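PDB 5O4H: HcgC from Methanococcus maripaludis S2, which acts as a methyltransferase in FeGP cofactor biosynthesis, probably passing a methyl group from S-adenosylmethionine to a pyridinol precursor. Local coordinates for the interface of chains A and B and the interface of chains A and C. Numbering follows the deposited sequence. Chains: chain A/B/C, HcgC.

Chain A meets two neighbours: chain B at contact 1, chain C at contacts 2 and 3. The centres of the C-alpha atoms of contacts 1 and 2 lie about 10 Å apart, and both use A:Phe171, so one short loop after strand 159-167 serves two partners. Between C-alpha centres, contact 3 is about 11 Å from contact 2 and about 19 Å from contact 1. Contacts 2 and 3 both draw on strand 198-203 of chain C, and helix 177-193 takes part in each, from chain C in contact 2 and from chain A in contact 3. Together they probably tie two kinds of pairing into the deposited tetramer.

Contact 1: the interface of chains A and B. Residues chain A 139-140, 166-167, 169-171; chain B 139-140, 171.
The backbone N of A:Ser169 donates to the carbonyl O of B:His140 at 2.7 Å, a nearly straight bond (168° at H) in the carbonyl plane, in a loop-to-loop patch of a two-fold interface that probably helps pair chains A and B. Beside it the side chains of A:Tyr166 and B:His140 cross at about a right angle. CB of A:Tyr166 packs on CB of B:His140 at 3.4 Å, while ring atom CD2 of A:Tyr166 rests over one face of the imidazole, towards its rim. The imidazole is swung there with CG anti to the backbone N (chi1 -169°).

A:Asn139 and B:Asn139 meet close to the two-fold axis. Their amide planes are turned 51° apart, and each amide nitrogen faces the other residue's CB: ND2 of A:Asn139 is 3.5 Å from CB of B:Asn139. A water extends this pairing, 3.1 Å from ND2 of B:Asn139 and 3.3 Å from the carbonyl O of A:His140.

The ring of B:Phe171 turns an edge to the loop of chain A, with CA of A:Ser169 in its plane and CE1 3.8 Å from CA of A:Lys170. Within chain A, A:Arg167 braces that loop: CB of A:Lys170 lies over one face of its guanidinium, towards the rim, and NH1 donates 2.7 Å to the carbonyl O of A:Phe171 from above the carbonyl plane. That oxygen lies nearly in the guanidinium plane of A:Arg167.

Contact 2: the interface of chains A and C. Residues chain A 171, 173; chain C 193-194, 198-199.
A:Lys173 reaches across to two backbone carbonyls of chain C, while the ring of A:Phe171 stands almost perpendicular to the side-chain amide of C:Asn193, the planes 89° apart. The phenyl and the asparagine side chain run past each other in opposite directions, with ring atom CE2 of A:Phe171 3.9 Å from ND2 of C:Asn193. CE2 of A:Phe171 also approaches the methylene CG of C:Glu194 at 4.2 Å, the carboxylate plane steeply turned against the ring.

The lysine chain, bent at chi2 (-81°) and again at chi4 (86°), carries CG and CD past the carbonyl O of C:Val198 and brings NZ between it and that of C:Asn193. NZ of A:Lys173 donates to the carbonyl O of C:Val198 at 2.8 Å, in the carbonyl plane and on a lone pair. Its second bond, to the carbonyl O of C:Asn193 at 3.1 Å, tilts from that carbonyl's plane. A loop of chain A thus meets the end of helix 177-193 and the start of strand 198-203, part of a two-fold interface that probably helps hold the pair. An alanine in place of A:Lys173 is likely to leave the carbonyls of C:Val198 and C:Asn193 without this shared donor and open a gap where the methylenes lay.

A water lies 2.9 Å from the backbone N of A:Lys173 and 3.2 Å from ND2 of C:Asn193, with both N-H bonds pointing almost straight at it.

Contact 3: the interface of chains A and C. Residues chain A 179, 207, 209; chain C 11, 200, 231.
OE2 of A:Glu209 is gripped by the phenol OH of C:Tyr200, 2.9 Å away, and by a water at 2.7 Å. The phenol donates from above the carboxylate plane, 75° out of it, and the carboxylate is turned 77° against the tyrosine ring, with OE2 at the ring's edge. That water also lies 2.6 Å from the phenol OH of A:Tyr207 and 2.8 Å from OG1 of C:Thr11, so it joins both chains. A second water sits between the backbone N of A:Glu209 and the OH of C:Tyr200.

The ring of A:Tyr207, with CG anti to the backbone N (chi1 175°), reaches into chain C. CG2 of C:Thr231 lies over one face, 4.0 Å from the centroid in a CH-pi contact, the backbone C of A:Glu209 lies towards the rim of the other, and CG2 of C:Thr11 packs 3.7 Å from CZ at the phenol end. The OH of C:Tyr200 lies at this ring's edge. At the base of C:Tyr200, CB meets CG2 of A:Thr179 at 3.7 Å, their side chains crossing at about a right angle.

This water-bridged, two-fold interface probably helps hold chains A and C together in the deposited four-chain assembly, which may be the biological one.

Contact 1: the interface of chains A and B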
loop_
_atom_site.group_PDB
_atom_site.type_symbol
_atom_site.label_atom_id
_atom_site.label_comp_id
_atom_site.label_asym_id
_atom_site.label_seq_id
_atom_site.Cartn_x
_atom_site.Cartn_y
_atom_site.Cartn_z
ATOM N N ASN A 139 -1.638 3.572 -16.698
ATOM C CA ASN A 139 -1.039 2.269 -16.591
ATOM C C ASN A 139 -2.016 1.210 -17.125
ATOM O O ASN A 139 -3.204 1.445 -17.305
ATOM C CB ASN A 139 -0.466 2.093 -15.224
ATOM C CG ASN A 139 0.547 3.244 -14.914
ATOM O OD1 ASN A 139 0.450 3.873 -13.863
ATOM N ND2 ASN A 139 1.532 3.582 -15.815
ATOM N N HIS A 140 -1.507 0.061 -17.467
ATOM C CA HIS A 140 -2.322 -0.973 -18.104
ATOM C C HIS A 140 -3.551 -1.450 -17.376
ATOM O O HIS A 140 -3.530 -1.798 -16.217
ATOM C CB HIS A 140 -1.495 -2.176 -18.487
ATOM C CG HIS A 140 -2.209 -3.108 -19.436
ATOM N ND1 HIS A 140 -2.499 -2.725 -20.728
ATOM C CD2 HIS A 140 -2.669 -4.360 -19.238
ATOM C CE1 HIS A 140 -3.114 -3.761 -21.287
ATOM N NE2 HIS A 140 -3.251 -4.758 -20.428
ATOM N N TYR A 166 2.124 10.462 -17.355
ATOM C CA TYR A 166 2.182 9.452 -16.296
ATOM C C TYR A 166 2.831 10.009 -15.060
ATOM O O TYR A 166 3.394 11.101 -15.076
ATOM C CB TYR A 166 3.050 8.282 -16.754
ATOM C CG TYR A 166 2.723 7.696 -18.102
ATOM C CD1 TYR A 166 1.594 6.910 -18.283
ATOM C CD2 TYR A 166 3.566 7.890 -19.191
ATOM C CE1 TYR A 166 1.297 6.358 -19.520
ATOM C CE2 TYR A 166 3.283 7.335 -20.427
ATOM C CZ TYR A 166 2.148 6.568 -20.592
ATOM O OH TYR A 166 1.899 6.030 -21.828
ATOM N N ARG A 167 2.755 9.240 -13.978
ATOM C CA ARG A 167 3.402 9.596 -12.721
ATOM C C ARG A 167 4.514 8.572 -12.648
ATOM O O ARG A 167 4.256 7.363 -12.558
ATOM C CB ARG A 167 2.465 9.502 -11.524
ATOM C CG ARG A 167 1.300 10.412 -11.665
ATOM C CD ARG A 167 0.553 10.585 -10.369
ATOM N NE ARG A 167 -0.015 9.303 -9.918
ATOM C CZ ARG A 167 0.092 8.768 -8.707
ATOM N NH1 ARG A 167 -0.468 7.611 -8.447
ATOM N NH2 ARG A 167 0.750 9.393 -7.746
ATOM N N SER A 169 7.026 6.007 -11.588
ATOM C CA SER A 169 7.046 5.025 -10.498
ATOM C C SER A 169 5.822 4.962 -9.646
ATOM O O SER A 169 5.870 4.383 -8.577
ATOM C CB SER A 169 8.284 5.198 -9.621
ATOM O OG SER A 169 9.402 5.061 -10.487
ATOM N N LYS A 170 4.670 5.509 -10.110
ATOM C CA LYS A 170 3.448 5.454 -9.377
ATOM C C LYS A 170 2.356 5.000 -10.297
ATOM O O LYS A 170 2.448 5.130 -11.508
ATOM C CB LYS A 170 3.103 6.807 -8.751
ATOM C CG LYS A 170 4.128 7.283 -7.735
ATOM C CD LYS A 170 4.182 6.409 -6.500
ATOM C CE LYS A 170 3.925 7.102 -5.174
ATOM N NZ LYS A 170 5.014 8.033 -4.793
ATOM N N PHE A 171 1.326 4.508 -9.689
ATOM C CA PHE A 171 0.168 3.944 -10.313
ATOM C C PHE A 171 -1.029 4.880 -10.594
ATOM O O PHE A 171 -1.589 5.430 -9.642
ATOM C CB PHE A 171 -0.241 2.827 -9.374
ATOM C CG PHE A 171 -1.411 2.041 -9.804
ATOM C CD1 PHE A 171 -1.288 1.068 -10.778
ATOM C CD2 PHE A 171 -2.662 2.264 -9.236
ATOM C CE1 PHE A 171 -2.385 0.329 -11.174
ATOM C CE2 PHE A 171 -3.768 1.530 -9.650
ATOM C CZ PHE A 171 -3.619 0.558 -10.611
ATOM N N ASN B 139 5.401 -0.009 -16.161
ATOM C CA ASN B 139 4.710 1.237 -15.912
ATOM C C ASN B 139 5.768 2.359 -15.971
ATOM O O ASN B 139 6.964 2.113 -15.927
ATOM C CB ASN B 139 3.798 1.127 -14.718
ATOM C CG ASN B 139 2.819 -0.047 -14.847
ATOM O OD1 ASN B 139 2.748 -0.866 -13.946
ATOM N ND2 ASN B 139 2.078 -0.236 -15.985
ATOM N N HIS B 140 5.325 3.568 -16.201
ATOM C CA HIS B 140 6.248 4.670 -16.412
ATOM C C HIS B 140 7.254 4.938 -15.300
ATOM O O HIS B 140 6.927 5.024 -14.130
ATOM C CB HIS B 140 5.513 5.956 -16.717
ATOM C CG HIS B 140 6.422 7.045 -17.208
ATOM N ND1 HIS B 140 7.026 6.966 -18.433
ATOM C CD2 HIS B 140 6.772 8.210 -16.620
ATOM C CE1 HIS B 140 7.731 8.086 -18.568
ATOM N NE2 HIS B 140 7.619 8.847 -17.501
ATOM N N PHE B 171 0.904 -2.392 -10.444
ATOM C CA PHE B 171 2.153 -1.714 -10.657
ATOM C C PHE B 171 3.389 -2.601 -10.869
ATOM O O PHE B 171 3.685 -3.348 -9.958
ATOM C CB PHE B 171 2.299 -0.906 -9.369
ATOM C CG PHE B 171 3.511 -0.039 -9.334
ATOM C CD1 PHE B 171 3.544 1.151 -10.032
ATOM C CD2 PHE B 171 4.626 -0.415 -8.617
ATOM C CE1 PHE B 171 4.675 1.955 -10.005
ATOM C CE2 PHE B 171 5.764 0.391 -8.590
ATOM C CZ PHE B 171 5.779 1.571 -9.280
HETATM O O HOH W 1 -0.399 -1.976 -15.306
#

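Contact 2: the interface of chains A and C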
loop_
_atom_site.group_PDB
_atom_site.type_symbol
_atom_site.label_atom_id
_atom_site.label_comp_id
_atom_site.label_asym_id
_atom_site.label_seq_id
_atom_site.Cartn_x
_atom_site.Cartn_y
_atom_site.Cartn_z
ATOM N N PHE A 171 1.326 4.508 -9.689
ATOM C CA PHE A 171 0.168 3.944 -10.313
ATOM C C PHE A 171 -1.029 4.880 -10.594
ATOM O O PHE A 171 -1.589 5.430 -9.642
ATOM C CB PHE A 171 -0.241 2.827 -9.374
ATOM C CG PHE A 171 -1.411 2.041 -9.804
ATOM C CD1 PHE A 171 -1.288 1.068 -10.778
ATOM C CD2 PHE A 171 -2.662 2.264 -9.236
ATOM C CE1 PHE A 171 -2.385 0.329 -11.174
ATOM C CE2 PHE A 171 -3.768 1.530 -9.650
ATOM C CZ PHE A 171 -3.619 0.558 -10.611
ATOM N N LYS A 173 -4.572 5.118 -13.395
ATOM C CA LYS A 173 -5.340 4.463 -14.460
ATOM C C LYS A 173 -5.459 5.275 -15.716
ATOM O O LYS A 173 -5.648 4.696 -16.787
ATOM C CB LYS A 173 -6.742 4.112 -13.962
ATOM C CG LYS A 173 -6.738 2.973 -12.980
ATOM C CD LYS A 173 -6.663 1.618 -13.756
ATOM C CE LYS A 173 -7.021 0.478 -12.902
ATOM N NZ LYS A 173 -8.469 0.259 -12.894
ATOM N N ASN C 193 -9.894 1.435 -6.809
ATOM C CA ASN C 193 -9.111 1.925 -7.927
ATOM C C ASN C 193 -8.427 0.817 -8.721
ATOM O O ASN C 193 -8.243 0.971 -9.932
ATOM C CB ASN C 193 -8.124 3.000 -7.497
ATOM C CG ASN C 193 -7.895 3.982 -8.610
ATOM O OD1 ASN C 193 -8.836 4.624 -9.080
ATOM N ND2 ASN C 193 -6.677 4.094 -9.083
ATOM N N GLU C 194 -8.092 -0.310 -8.058
ATOM C CA GLU C 194 -7.449 -1.457 -8.704
ATOM C C GLU C 194 -8.414 -2.401 -9.393
ATOM O O GLU C 194 -7.980 -3.447 -9.905
ATOM C CB GLU C 194 -6.624 -2.229 -7.689
ATOM C CG GLU C 194 -5.474 -1.396 -7.197
ATOM C CD GLU C 194 -4.558 -2.104 -6.229
ATOM O OE1 GLU C 194 -4.939 -3.186 -5.725
ATOM O OE2 GLU C 194 -3.449 -1.575 -5.990
ATOM N N VAL C 198 -11.810 0.597 -13.862
ATOM C CA VAL C 198 -11.958 1.848 -13.105
ATOM C C VAL C 198 -10.953 2.875 -13.635
ATOM O O VAL C 198 -9.767 2.571 -13.790
ATOM C CB VAL C 198 -11.827 1.639 -11.600
ATOM C CG1 VAL C 198 -11.725 2.981 -10.848
ATOM C CG2 VAL C 198 -13.026 0.835 -11.097
ATOM N N LEU C 199 -11.464 4.078 -13.911
ATOM C CA LEU C 199 -10.690 5.205 -14.400
ATOM C C LEU C 199 -10.253 6.046 -13.195
ATOM O O LEU C 199 -9.093 6.428 -13.090
ATOM C CB LEU C 199 -11.496 6.047 -15.367
ATOM C CG LEU C 199 -11.932 5.343 -16.626
ATOM C CD1 LEU C 199 -13.067 6.059 -17.240
ATOM C CD2 LEU C 199 -10.820 5.248 -17.575
HETATM O O HOH W 2 -6.280 6.289 -11.333
#

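Contact 3: the interface of chains A and C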
loop_
_atom_site.group_PDB
_atom_site.type_symbol
_atom_site.label_atom_id
_atom_site.label_comp_id
_atom_site.label_asym_id
_atom_site.label_seq_id
_atom_site.Cartn_x
_atom_site.Cartn_y
_atom_site.Cartn_z
ATOM N N THR A 179 -7.641 13.341 -12.615
ATOM C CA THR A 179 -7.336 11.996 -12.070
ATOM C C THR A 179 -5.909 11.969 -11.559
ATOM O O THR A 179 -5.680 11.432 -10.484
ATOM C CB THR A 179 -7.680 10.929 -13.058
ATOM O OG1 THR A 179 -9.099 11.026 -13.256
ATOM C CG2 THR A 179 -7.331 9.537 -12.569
ATOM N N TYR A 207 -16.445 15.255 -5.937
ATOM C CA TYR A 207 -16.775 14.923 -7.302
ATOM C C TYR A 207 -16.751 16.216 -8.142
ATOM O O TYR A 207 -17.780 16.850 -8.385
ATOM C CB TYR A 207 -18.121 14.196 -7.302
ATOM C CG TYR A 207 -18.696 13.867 -8.651
ATOM C CD1 TYR A 207 -17.896 13.356 -9.665
ATOM C CD2 TYR A 207 -20.053 13.997 -8.900
ATOM C CE1 TYR A 207 -18.434 13.056 -10.921
ATOM C CE2 TYR A 207 -20.597 13.699 -10.141
ATOM C CZ TYR A 207 -19.783 13.230 -11.148
ATOM O OH TYR A 207 -20.335 12.926 -12.367
ATOM N N GLU A 209 -16.259 16.712 -11.316
ATOM C CA GLU A 209 -17.027 16.646 -12.559
ATOM C C GLU A 209 -18.454 16.957 -12.346
ATOM O O GLU A 209 -19.105 17.438 -13.265
ATOM C CB GLU A 209 -16.861 15.303 -13.243
ATOM C CG GLU A 209 -15.573 15.206 -14.004
ATOM C CD GLU A 209 -15.372 13.879 -14.725
ATOM O OE1 GLU A 209 -14.309 13.707 -15.358
ATOM O OE2 GLU A 209 -16.234 12.981 -14.595
ATOM N N THR C 11 -20.398 6.790 -14.307
ATOM C CA THR C 11 -20.091 7.481 -13.062
ATOM C C THR C 11 -21.009 6.821 -12.061
ATOM O O THR C 11 -22.216 6.769 -12.309
ATOM C CB THR C 11 -20.382 8.954 -13.089
ATOM O OG1 THR C 11 -19.549 9.546 -14.077
ATOM C CG2 THR C 11 -20.147 9.606 -11.701
ATOM N N TYR C 200 -11.155 6.314 -12.282
ATOM C CA TYR C 200 -10.812 7.081 -11.104
ATOM C C TYR C 200 -11.730 6.808 -9.990
ATOM O O TYR C 200 -12.861 6.374 -10.213
ATOM C CB TYR C 200 -10.707 8.598 -11.379
ATOM C CG TYR C 200 -12.009 9.372 -11.609
ATOM C CD1 TYR C 200 -12.971 9.466 -10.612
ATOM C CD2 TYR C 200 -12.243 10.060 -12.804
ATOM C CE1 TYR C 200 -14.144 10.212 -10.798
ATOM C CE2 TYR C 200 -13.416 10.790 -13.005
ATOM C CZ TYR C 200 -14.359 10.871 -11.992
ATOM O OH TYR C 200 -15.527 11.584 -12.134
ATOM N N THR C 231 -17.187 8.248 -5.195
ATOM C CA THR C 231 -17.640 8.393 -6.563
ATOM C C THR C 231 -16.599 7.667 -7.404
ATOM O O THR C 231 -15.403 7.881 -7.229
ATOM C CB THR C 231 -17.834 9.846 -7.028
ATOM O OG1 THR C 231 -18.708 10.473 -6.112
ATOM C CG2 THR C 231 -18.462 9.916 -8.421
HETATM O O HOH W 3 -14.828 14.182 -10.746
HETATM O O HOH W 4 -18.854 12.225 -14.339
#